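Local coordinates for B- and T-lymphocyte attenuator (Mus musculus, PDB 1XAU), which acts as an inhibitory receptor on lymphocytes, dampening antigen receptor signalling through the phosphatases SHP-1 and SHP-2, and interacts with the herpesvirus entry mediator TNFRSF14, at residues A[22-27]-A[108-113]; A[31-36]-A[80-85]; A[42-47]-A[68-73]; A[48-53]-A[93-98]. All blocks are in the same frame, centred on the assembly; numbering follows the deposited sequence.

Contact 1 (A[22-27]-A[108-113]); sequences SKHSAW and HSVTIH. With CD (cadmium ion), chain C; CD (cadmium ion), chain B.
Residues 22-26 and 110-113 form the parallel strand pair on one margin of the immunoglobulin domain, where an N-terminal strand joins the last strand of the fold, as A' joins G in V-type domains. Their axes run 18° from parallel, and four backbone bonds lace them. Ser22 O takes Thr111 N, and His24 then straddles its partner, giving its N to Thr111 O at 2.9 Å and accepting His113 N at its O; Ala26 N to His113 O finishes the ladder. At the Ser22 end a water donates to Ser22 O at 2.7 Å and also meets Thr111 OG1, so it ties the two strands together beside the first backbone bond.

One face carries Ser22, His24, Val110 and Ile112, of which Val110 and Ile112 are buried. Ile112 CD1 lies against His24 CB at 3.9 Å, and Val110 CG2 comes up at the edge of the His24 ring while also touching Ser22 OG. Ala26 and Ile112 both touch Phe32 of the other sheet. The opposite face carries Lys23 beside Thr111, both pointing the same way, and Ser25. Ser25 OG sits in the plane of the His113 ring at its edge, 3.9 Å from His113 CD2. His113 ND1 is held from outside the pair by Asn91 OD1, and Lys23 NZ by Asn21 OD1.

Both segments carry a cadmium ligand: His108 NE2 holds one ion, whose other modelled ligands are waters, one implausibly close. Atoms from elsewhere in the structure complete the other ion's shell, to which His24 ND1 and a water contribute, each at 2.3 Å from the cadmium.

Contact 2 (A[31-36]-A[80-85]); sequences LFKIEC and VLHFKP
Phe32 and Phe83 exchange two backbone bonds, Phe83 N to Phe32 O at 2.8 Å and Phe32 N to Phe83 O. Ile34 and Leu81 do the same two residues on, with Leu81 N to Ile34 O at 2.9 Å. Between these hydrogen-bonded pairs lies the non-hydrogen-bonded pair Lys33 and His82, and Lys33 CA brings its hydrogen to Leu81 O.

Apolar contacts fill the face bearing Phe32, Ile34, Leu81 and Phe83. Ile34 and Leu81 stand side by side; CG1 of Ile34, lodged between its own N and carbonyl carbon (chi1 56°), meets Leu81 CB at 3.8 Å, and its CD1 goes on to Leu81 CD2 at 3.9 Å. The two phenylalanines also point the same way and touch through their CD2 atoms, 4.1 Å apart, while Phe32 O lies in the plane of the Phe83 ring, at its edge. This is the B-E strand pair of the immunoglobulin sandwich, and Ile34 and Leu81 both press on Trp49 of the facing sheet. Strand 32-39 also supplies Cys36, bonded to Cys96 across the core.

On the other face the contacts are mixed. Lys33 passes obliquely over Val80, its CB and CD each 3.9 Å from Val80 CG1, with the chain extended beyond CG. That same methyl lies over one face of the His82 imidazole, toward its rim; NE2 of this ring is bonded to Ser69 OG on the adjoining strand.

Contact 3 (A[42-47]-A[68-73]); sequences VHRPNV and TSWEEN
Arg44 NH1 reaches Glu72 OE2 at 3.1 Å, a salt bridge in which the carboxylate oxygen comes in at the edge of the guanidinium, close to its plane. The two flat groups are nevertheless turned 39° against each other. With its edge so engaged, the guanidinium lies flat on the Trp70 indole: the planes differ by 2°, and CZ stands 3.5 Å above the centroid of the five-membered ring of Trp70, a cation-pi contact squarely over the face. A bend at chi3 (85°) swings NE round over the indole. Further back along the arginine, Arg44 CD lies over the centroid of the six-membered ring of Trp70 at 3.6 Å in a CH-pi contact, so the chain covers both rings of the indole.

Val47, where the loop runs into strand 47-52, also reaches the indole: its CG2 touches Trp70 CZ2 at 3.9 Å, and a water lying in the indole plane accepts from Trp70 NE1 at 3.3 Å and from Val47 N at 3.0 Å. Trp70 also meets Phe79 and Val38. The stack ties the loop between strands 32-39 and 47-52 to strand 66-71, outermost in one sheet, while Val47 brings in strand 47-52 of the other.

Contact 4 (A[48-53]-A[93-98]); sequences TWCKHN and SYSCST
Cys96, one half of the disulfide to Cys36, sets its CB over the face of the Trp49 indole, 4.2 Å from the centroid of the six-membered ring and 9° off its normal. Cys96 SG makes an oblique sulfur-aromatic contact with the same ring. On this interior side of the pair, Trp49 CE3 also comes within 3.3 Å of Ser95 O, a carbonyl already taken by Cys50 N.

The backbones run antiparallel. Thr48 with Ser97 and Cys50 with Ser95 are hydrogen-bonded pairs, two bonds each, and His52 N to Ser93 O at 3.0 Å extends the ladder; a water then carries it on by donating to His52 O and accepting from Ser93 N. The other face is small and mostly polar, with Cys50 SG 3.6 Å from Ser97 OG.

Beyond Trp49, Lys51 lies alongside Tyr94, both pointing the same way. With CG anti to the backbone N (chi1 180°), Lys51 CG lies over the Tyr94 ring toward its rim, 4.2 Å from the centroid; the rest of the chain runs on, extended, past Tyr94 OH. A water in the ring plane links the two ends, donating to Tyr94 OH at 2.6 Å and accepting from Lys51 NZ. Tyr94 OH bonds back to Asp90 O, which makes this the tyrosine corner of an immunoglobulin domain, set beside the core formed by the B-to-F disulfide and the tryptophan of strand C.

In the fold
Contacts 2 and 4 make the heart of the domain: one lies in each sheet, and the Cys36-Cys96 disulfide clamps them together while Ile34 meets Trp49 and Tyr94, and Leu81 meets Trp49, across the gap. Contact 1 extends the sheet of contact 4, with Val110 O bonded to Tyr94 N, and its parallel edge strand reaches Phe32 of contact 2; two of its histidines, His24 and His108, bind cadmium. Contact 3 lies about 21 Å from contact 1, centre to centre. It alone lacks a direct backbone ladder and depends on charge and stacking instead, although strand 66-71 bonds to contact 2 through Ser69 and Asn46 O bonds to Thr98 of contact 4.

Contact 1 (A[22-27]-A[108-113])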
# COMPACT_ATOMS: atom_id res chain seq x y z
N SER A 22 -1.42 8.23 8.47
CA SER A 22 -2.67 7.93 7.75
C SER A 22 -3.48 6.83 8.47
O SER A 22 -2.89 5.82 8.88
CB SER A 22 -2.30 7.49 6.34
OG SER A 22 -3.47 7.40 5.61
N LYS A 23 -4.80 6.99 8.65
CA LYS A 23 -5.59 5.94 9.37
C LYS A 23 -6.97 5.91 8.73
O LYS A 23 -7.50 7.00 8.42
CB LYS A 23 -5.77 6.34 10.85
CG LYS A 23 -4.38 6.45 11.56
CD LYS A 23 -4.42 7.30 12.88
CE LYS A 23 -4.98 8.72 12.62
NZ LYS A 23 -4.46 9.87 13.53
N HIS A 24 -7.52 4.71 8.50
CA HIS A 24 -8.85 4.57 7.93
C HIS A 24 -9.59 3.41 8.53
O HIS A 24 -8.97 2.44 8.97
CB HIS A 24 -8.79 4.39 6.35
CG HIS A 24 -8.39 5.64 5.64
ND1 HIS A 24 -9.24 6.70 5.50
CD2 HIS A 24 -7.17 6.05 5.18
CE1 HIS A 24 -8.58 7.73 4.98
NE2 HIS A 24 -7.33 7.36 4.77
N SER A 25 -10.92 3.48 8.54
CA SER A 25 -11.70 2.38 9.06
C SER A 25 -12.53 1.79 7.87
O SER A 25 -12.88 2.48 6.94
CB SER A 25 -12.65 2.84 10.19
OG SER A 25 -11.90 3.29 11.35
N ALA A 26 -12.86 0.53 7.95
CA ALA A 26 -13.59 -0.14 6.91
C ALA A 26 -14.56 -1.11 7.65
O ALA A 26 -14.46 -1.31 8.89
CB ALA A 26 -12.62 -0.94 6.07
N TRP A 27 -15.48 -1.69 6.90
CA TRP A 27 -16.45 -2.63 7.46
C TRP A 27 -16.17 -3.98 6.86
O TRP A 27 -15.95 -4.07 5.65
CB TRP A 27 -17.88 -2.25 7.04
CG TRP A 27 -18.34 -0.96 7.65
CD1 TRP A 27 -18.34 0.26 7.07
CD2 TRP A 27 -18.72 -0.76 9.01
NE1 TRP A 27 -18.71 1.23 7.99
CE2 TRP A 27 -18.94 0.62 9.19
CE3 TRP A 27 -18.89 -1.62 10.10
CZ2 TRP A 27 -19.34 1.17 10.43
CZ3 TRP A 27 -19.29 -1.09 11.32
CH2 TRP A 27 -19.51 0.30 11.48
N HIS A 108 5.45 5.89 4.63
CA HIS A 108 4.87 5.95 5.92
C HIS A 108 3.75 4.85 5.92
O HIS A 108 3.36 4.34 4.85
CB HIS A 108 4.22 7.33 6.11
CG HIS A 108 5.24 8.41 6.35
ND1 HIS A 108 6.17 8.30 7.35
CD2 HIS A 108 5.53 9.56 5.68
CE1 HIS A 108 7.01 9.32 7.29
NE2 HIS A 108 6.65 10.10 6.29
N SER A 109 3.23 4.50 7.10
CA SER A 109 2.24 3.45 7.18
C SER A 109 0.81 4.01 7.18
O SER A 109 0.58 5.20 7.50
CB SER A 109 2.45 2.64 8.49
OG SER A 109 2.30 3.54 9.58
N VAL A 110 -0.12 3.17 6.77
CA VAL A 110 -1.56 3.48 6.85
C VAL A 110 -2.12 2.39 7.76
O VAL A 110 -1.85 1.20 7.56
CB VAL A 110 -2.28 3.54 5.45
CG1 VAL A 110 -1.87 2.42 4.57
CG2 VAL A 110 -3.80 3.58 5.62
N THR A 111 -2.89 2.78 8.77
CA THR A 111 -3.44 1.79 9.71
C THR A 111 -4.89 1.61 9.33
O THR A 111 -5.61 2.63 9.19
CB THR A 111 -3.43 2.41 11.12
OG1 THR A 111 -2.07 2.58 11.49
CG2 THR A 111 -4.10 1.52 12.15
N ILE A 112 -5.33 0.36 9.14
CA ILE A 112 -6.74 0.11 8.79
C ILE A 112 -7.39 -0.58 9.98
O ILE A 112 -6.83 -1.54 10.52
CB ILE A 112 -6.83 -0.88 7.57
CG1 ILE A 112 -6.06 -0.23 6.41
CG2 ILE A 112 -8.32 -1.21 7.21
CD1 ILE A 112 -6.48 1.23 6.18
N HIS A 113 -8.55 -0.12 10.36
CA HIS A 113 -9.22 -0.75 11.47
C HIS A 113 -10.50 -1.29 10.82
O HIS A 113 -11.23 -0.53 10.23
CB HIS A 113 -9.57 0.30 12.52
CG HIS A 113 -10.57 -0.18 13.52
ND1 HIS A 113 -10.40 -1.34 14.24
CD2 HIS A 113 -11.77 0.31 13.88
CE1 HIS A 113 -11.46 -1.56 14.99
NE2 HIS A 113 -12.31 -0.57 14.80
CD CD C . -11.51 6.73 5.80
CD CD B . 7.48 12.03 5.40
O HOH W 1 -0.73 4.87 10.26
O HOH W 2 9.77 11.29 6.52
O HOH W 3 7.11 13.15 7.24
O HOH W 4 8.10 14.38 5.27
O HOH W 5 5.94 12.72 4.80
O HOH W 6 -11.46 8.96 6.43

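Contact 2 (A[31-36]-A[80-85])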
# COMPACT_ATOMS: atom_id res chain seq x y z
N LEU A 31 -15.83 -3.89 -0.29
CA LEU A 31 -14.67 -3.87 -1.26
C LEU A 31 -13.91 -2.66 -0.71
O LEU A 31 -14.52 -1.60 -0.57
CB LEU A 31 -15.12 -3.52 -2.68
CG LEU A 31 -15.20 -4.76 -3.58
CD1 LEU A 31 -15.69 -5.90 -2.84
CD2 LEU A 31 -15.97 -4.48 -4.85
N PHE A 32 -12.61 -2.73 -0.45
CA PHE A 32 -11.93 -1.57 0.18
C PHE A 32 -10.55 -1.45 -0.45
O PHE A 32 -10.01 -2.45 -0.92
CB PHE A 32 -11.76 -1.83 1.67
CG PHE A 32 -11.12 -0.66 2.47
CD1 PHE A 32 -11.91 0.41 2.88
CD2 PHE A 32 -9.78 -0.69 2.84
CE1 PHE A 32 -11.36 1.48 3.67
CE2 PHE A 32 -9.22 0.40 3.64
CZ PHE A 32 -10.02 1.45 4.02
N LYS A 33 -9.98 -0.25 -0.50
CA LYS A 33 -8.65 -0.16 -1.03
C LYS A 33 -7.77 0.83 -0.27
O LYS A 33 -8.32 1.74 0.41
CB LYS A 33 -8.67 0.30 -2.49
CG LYS A 33 -9.35 1.69 -2.76
CD LYS A 33 -9.30 2.07 -4.27
CE LYS A 33 -10.18 3.37 -4.44
NZ LYS A 33 -10.13 4.15 -5.77
N ILE A 34 -6.45 0.62 -0.31
CA ILE A 34 -5.54 1.63 0.22
C ILE A 34 -4.59 1.99 -0.91
O ILE A 34 -4.38 1.24 -1.86
CB ILE A 34 -4.80 1.20 1.46
CG1 ILE A 34 -4.05 -0.05 1.21
CG2 ILE A 34 -5.84 1.06 2.62
CD1 ILE A 34 -3.32 -0.55 2.53
N GLU A 35 -4.06 3.19 -0.81
CA GLU A 35 -3.31 3.73 -1.93
C GLU A 35 -1.93 4.18 -1.54
O GLU A 35 -1.76 4.79 -0.48
CB GLU A 35 -4.05 4.97 -2.41
CG GLU A 35 -5.46 4.68 -2.93
CD GLU A 35 -6.12 5.89 -3.52
OE1 GLU A 35 -5.63 7.07 -3.38
OE2 GLU A 35 -7.14 5.67 -4.16
N CYS A 36 -1.02 4.05 -2.49
CA CYS A 36 0.37 4.50 -2.27
C CYS A 36 0.75 5.41 -3.44
O CYS A 36 1.08 4.91 -4.50
CB CYS A 36 1.24 3.25 -2.21
SG CYS A 36 3.05 3.39 -2.36
N VAL A 80 -2.16 0.71 -5.85
CA VAL A 80 -3.27 0.41 -4.99
C VAL A 80 -3.35 -1.04 -4.54
O VAL A 80 -3.02 -1.93 -5.33
CB VAL A 80 -4.50 0.70 -5.85
CG1 VAL A 80 -5.76 0.63 -5.05
CG2 VAL A 80 -4.30 2.11 -6.48
N LEU A 81 -3.78 -1.25 -3.31
CA LEU A 81 -4.01 -2.59 -2.74
C LEU A 81 -5.52 -2.69 -2.61
O LEU A 81 -6.17 -1.91 -1.89
CB LEU A 81 -3.29 -2.71 -1.39
CG LEU A 81 -3.57 -4.06 -0.71
CD1 LEU A 81 -2.86 -5.19 -1.55
CD2 LEU A 81 -3.05 -4.03 0.74
N HIS A 82 -6.11 -3.72 -3.23
CA HIS A 82 -7.58 -3.89 -3.23
C HIS A 82 -7.98 -5.12 -2.42
O HIS A 82 -7.49 -6.22 -2.70
CB HIS A 82 -8.07 -4.18 -4.62
CG HIS A 82 -7.74 -3.11 -5.61
ND1 HIS A 82 -8.61 -2.10 -5.92
CD2 HIS A 82 -6.66 -2.94 -6.41
CE1 HIS A 82 -8.08 -1.35 -6.88
NE2 HIS A 82 -6.91 -1.84 -7.20
N PHE A 83 -8.85 -4.95 -1.45
CA PHE A 83 -9.33 -6.06 -0.65
C PHE A 83 -10.75 -6.37 -1.20
O PHE A 83 -11.66 -5.49 -1.18
CB PHE A 83 -9.51 -5.62 0.82
CG PHE A 83 -8.24 -5.18 1.49
CD1 PHE A 83 -7.58 -6.07 2.34
CD2 PHE A 83 -7.71 -3.91 1.28
CE1 PHE A 83 -6.38 -5.67 3.00
CE2 PHE A 83 -6.49 -3.50 1.92
CZ PHE A 83 -5.84 -4.42 2.79
N LYS A 84 -10.95 -7.61 -1.63
CA LYS A 84 -12.19 -8.03 -2.28
C LYS A 84 -12.68 -9.35 -1.71
O LYS A 84 -12.43 -10.42 -2.30
CB LYS A 84 -11.90 -8.23 -3.79
CG LYS A 84 -13.16 -8.55 -4.65
CD LYS A 84 -12.85 -8.54 -6.16
CE LYS A 84 -14.07 -9.18 -6.97
NZ LYS A 84 -14.22 -8.61 -8.41
N PRO A 85 -13.33 -9.30 -0.55
CA PRO A 85 -13.63 -8.08 0.22
C PRO A 85 -12.64 -8.03 1.36
O PRO A 85 -11.84 -8.96 1.51
CB PRO A 85 -15.02 -8.38 0.80
CG PRO A 85 -14.93 -9.84 1.12
CD PRO A 85 -14.09 -10.46 -0.04

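Contact 3 (A[42-47]-A[68-73])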
# COMPACT_ATOMS: atom_id res chain seq x y z
N VAL A 42 11.64 8.54 -14.41
CA VAL A 42 11.60 8.04 -15.76
C VAL A 42 10.75 6.78 -15.76
O VAL A 42 9.60 6.83 -16.16
CB VAL A 42 13.05 7.83 -16.24
CG1 VAL A 42 13.06 7.20 -17.63
CG2 VAL A 42 13.70 9.21 -16.29
N HIS A 43 11.29 5.68 -15.25
CA HIS A 43 10.53 4.44 -15.25
C HIS A 43 9.85 4.16 -13.92
O HIS A 43 10.37 4.53 -12.89
CB HIS A 43 11.47 3.31 -15.60
CG HIS A 43 11.99 3.43 -16.99
ND1 HIS A 43 13.34 3.46 -17.29
CD2 HIS A 43 11.32 3.59 -18.17
CE1 HIS A 43 13.47 3.60 -18.60
NE2 HIS A 43 12.28 3.68 -19.15
N ARG A 44 8.70 3.51 -14.00
CA ARG A 44 7.89 3.21 -12.81
C ARG A 44 8.57 2.13 -12.01
O ARG A 44 8.99 1.05 -12.52
CB ARG A 44 6.47 2.81 -13.28
CG ARG A 44 5.45 2.76 -12.19
CD ARG A 44 4.08 2.73 -12.90
NE ARG A 44 3.83 1.33 -13.22
CZ ARG A 44 2.75 0.89 -13.86
NH1 ARG A 44 1.80 1.77 -14.22
NH2 ARG A 44 2.65 -0.41 -14.16
N PRO A 45 8.73 2.37 -10.73
CA PRO A 45 9.39 1.34 -9.89
C PRO A 45 8.47 0.11 -9.64
O PRO A 45 7.30 0.23 -9.82
CB PRO A 45 9.68 2.09 -8.57
CG PRO A 45 8.72 3.18 -8.57
CD PRO A 45 8.60 3.65 -10.01
N ASN A 46 9.03 -1.05 -9.24
CA ASN A 46 8.21 -2.24 -8.94
C ASN A 46 7.99 -1.98 -7.44
O ASN A 46 8.90 -2.06 -6.64
CB ASN A 46 9.02 -3.54 -9.08
CG ASN A 46 8.20 -4.80 -8.75
OD1 ASN A 46 6.98 -4.74 -8.42
ND2 ASN A 46 8.84 -5.96 -8.88
N VAL A 47 6.76 -1.70 -7.08
CA VAL A 47 6.47 -1.41 -5.69
C VAL A 47 5.75 -2.58 -5.05
O VAL A 47 4.96 -3.21 -5.75
CB VAL A 47 5.53 -0.23 -5.63
CG1 VAL A 47 5.18 0.12 -4.13
CG2 VAL A 47 6.22 1.00 -6.32
N THR A 68 -3.40 -6.09 -6.59
CA THR A 68 -2.90 -4.73 -6.73
C THR A 68 -3.17 -4.18 -8.11
O THR A 68 -3.50 -4.94 -9.09
CB THR A 68 -1.37 -4.65 -6.47
OG1 THR A 68 -0.67 -5.39 -7.48
CG2 THR A 68 -0.97 -5.27 -5.08
N SER A 69 -3.08 -2.87 -8.23
CA SER A 69 -3.25 -2.24 -9.55
C SER A 69 -2.56 -0.87 -9.50
O SER A 69 -2.21 -0.32 -8.42
CB SER A 69 -4.73 -2.01 -9.92
OG SER A 69 -5.33 -0.91 -9.25
N TRP A 70 -2.40 -0.29 -10.69
CA TRP A 70 -1.86 1.05 -10.78
C TRP A 70 -2.97 1.95 -11.32
O TRP A 70 -3.71 1.56 -12.22
CB TRP A 70 -0.62 1.10 -11.70
CG TRP A 70 0.59 0.67 -11.05
CD1 TRP A 70 1.10 -0.58 -11.04
CD2 TRP A 70 1.53 1.50 -10.37
NE1 TRP A 70 2.33 -0.58 -10.42
CE2 TRP A 70 2.62 0.70 -10.00
CE3 TRP A 70 1.56 2.87 -10.06
CZ2 TRP A 70 3.74 1.20 -9.33
CZ3 TRP A 70 2.70 3.38 -9.37
CH2 TRP A 70 3.76 2.56 -9.02
N GLU A 71 -3.14 3.13 -10.75
CA GLU A 71 -4.14 4.06 -11.25
C GLU A 71 -3.38 5.28 -11.77
O GLU A 71 -2.48 5.81 -11.10
CB GLU A 71 -5.10 4.50 -10.16
CG GLU A 71 -5.86 3.39 -9.51
CD GLU A 71 -6.93 3.93 -8.52
OE1 GLU A 71 -7.10 5.18 -8.44
OE2 GLU A 71 -7.60 3.10 -7.84
N GLU A 72 -3.75 5.70 -13.00
CA GLU A 72 -3.19 6.86 -13.68
C GLU A 72 -4.27 7.94 -13.83
O GLU A 72 -4.01 9.03 -14.35
CB GLU A 72 -2.62 6.47 -15.06
CG GLU A 72 -1.36 5.56 -14.95
CD GLU A 72 -1.66 4.05 -15.07
OE1 GLU A 72 -2.84 3.64 -14.88
OE2 GLU A 72 -0.70 3.27 -15.33
N ASN A 73 -5.47 7.64 -13.36
CA ASN A 73 -6.60 8.59 -13.38
C ASN A 73 -6.33 9.72 -12.37
O ASN A 73 -7.27 10.26 -11.78
CB ASN A 73 -7.90 7.90 -12.94
CG ASN A 73 -7.84 7.42 -11.50
OD1 ASN A 73 -6.82 7.63 -10.81
ND2 ASN A 73 -8.90 6.78 -11.02
O HOH W 7 4.60 -2.49 -9.00

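Contact 4 (A[48-53]-A[93-98])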
# COMPACT_ATOMS: atom_id res chain seq x y z
N THR A 48 6.01 -2.83 -3.78
CA THR A 48 5.32 -3.95 -3.13
C THR A 48 4.67 -3.51 -1.82
O THR A 48 5.07 -2.52 -1.27
CB THR A 48 6.26 -5.14 -2.89
OG1 THR A 48 7.29 -4.77 -2.02
CG2 THR A 48 7.00 -5.51 -4.19
N TRP A 49 3.68 -4.24 -1.34
CA TRP A 49 3.03 -3.83 -0.09
C TRP A 49 3.61 -4.70 1.01
O TRP A 49 3.96 -5.88 0.78
CB TRP A 49 1.52 -4.10 -0.18
CG TRP A 49 0.83 -3.04 -1.00
CD1 TRP A 49 0.51 -3.07 -2.36
CD2 TRP A 49 0.42 -1.78 -0.52
NE1 TRP A 49 -0.10 -1.88 -2.72
CE2 TRP A 49 -0.17 -1.07 -1.62
CE3 TRP A 49 0.49 -1.16 0.74
CZ2 TRP A 49 -0.70 0.22 -1.47
CZ3 TRP A 49 -0.02 0.11 0.89
CH2 TRP A 49 -0.64 0.80 -0.23
N CYS A 50 3.63 -4.13 2.20
CA CYS A 50 4.11 -4.81 3.38
C CYS A 50 3.07 -4.63 4.48
O CYS A 50 2.33 -3.65 4.47
CB CYS A 50 5.39 -4.18 3.95
SG CYS A 50 6.77 -4.10 2.79
N LYS A 51 3.02 -5.57 5.43
CA LYS A 51 2.08 -5.44 6.52
C LYS A 51 2.88 -5.76 7.79
O LYS A 51 3.67 -6.71 7.79
CB LYS A 51 0.93 -6.43 6.40
CG LYS A 51 -0.09 -6.31 7.57
CD LYS A 51 -1.32 -7.27 7.38
CE LYS A 51 -2.31 -7.14 8.53
NZ LYS A 51 -3.43 -8.12 8.39
N HIS A 52 2.68 -5.01 8.84
CA HIS A 52 3.44 -5.24 10.09
C HIS A 52 2.87 -6.43 10.83
O HIS A 52 1.63 -6.47 11.00
CB HIS A 52 3.32 -4.02 10.97
CG HIS A 52 4.40 -3.91 12.00
ND1 HIS A 52 4.20 -4.23 13.34
CD2 HIS A 52 5.70 -3.52 11.89
CE1 HIS A 52 5.33 -4.05 14.00
NE2 HIS A 52 6.26 -3.62 13.15
N ASN A 53 3.72 -7.37 11.25
CA ASN A 53 3.17 -8.56 11.90
C ASN A 53 3.20 -8.50 13.40
O ASN A 53 3.11 -9.55 14.06
CB ASN A 53 3.90 -9.82 11.45
CG ASN A 53 5.33 -9.86 11.93
OD1 ASN A 53 5.77 -8.97 12.68
ND2 ASN A 53 6.08 -10.88 11.49
N SER A 93 -1.42 -2.54 10.04
CA SER A 93 -0.66 -1.40 9.50
C SER A 93 0.01 -1.83 8.22
O SER A 93 0.56 -2.94 8.19
CB SER A 93 0.45 -0.94 10.51
OG SER A 93 -0.14 -0.38 11.66
N TYR A 94 -0.11 -1.01 7.16
CA TYR A 94 0.42 -1.37 5.84
C TYR A 94 1.41 -0.28 5.34
O TYR A 94 1.32 0.87 5.74
CB TYR A 94 -0.76 -1.44 4.86
CG TYR A 94 -1.75 -2.56 5.17
CD1 TYR A 94 -1.63 -3.76 4.51
CD2 TYR A 94 -2.74 -2.41 6.15
CE1 TYR A 94 -2.50 -4.82 4.79
CE2 TYR A 94 -3.61 -3.48 6.47
CZ TYR A 94 -3.47 -4.68 5.76
OH TYR A 94 -4.28 -5.81 5.93
N SER A 95 2.34 -0.63 4.48
CA SER A 95 3.24 0.40 3.90
C SER A 95 3.63 -0.15 2.54
O SER A 95 3.43 -1.36 2.28
CB SER A 95 4.53 0.60 4.77
OG SER A 95 5.29 -0.61 4.86
N CYS A 96 4.22 0.68 1.68
CA CYS A 96 4.66 0.20 0.37
C CYS A 96 6.19 0.46 0.30
O CYS A 96 6.73 1.31 1.03
CB CYS A 96 3.83 0.90 -0.80
SG CYS A 96 3.75 2.73 -0.54
N SER A 97 6.90 -0.32 -0.50
CA SER A 97 8.36 -0.12 -0.57
C SER A 97 8.82 -0.52 -1.94
O SER A 97 8.11 -1.19 -2.70
CB SER A 97 9.16 -0.96 0.46
OG SER A 97 8.72 -2.29 0.39
N THR A 98 10.04 -0.11 -2.28
CA THR A 98 10.53 -0.51 -3.56
C THR A 98 12.05 -0.53 -3.45
O THR A 98 12.62 0.22 -2.68
CB THR A 98 10.06 0.48 -4.68
OG1 THR A 98 10.58 0.01 -5.95
CG2 THR A 98 10.61 1.86 -4.47
O HOH W 8 -4.20 -8.38 5.48
O HOH W 9 -0.46 -4.89 11.32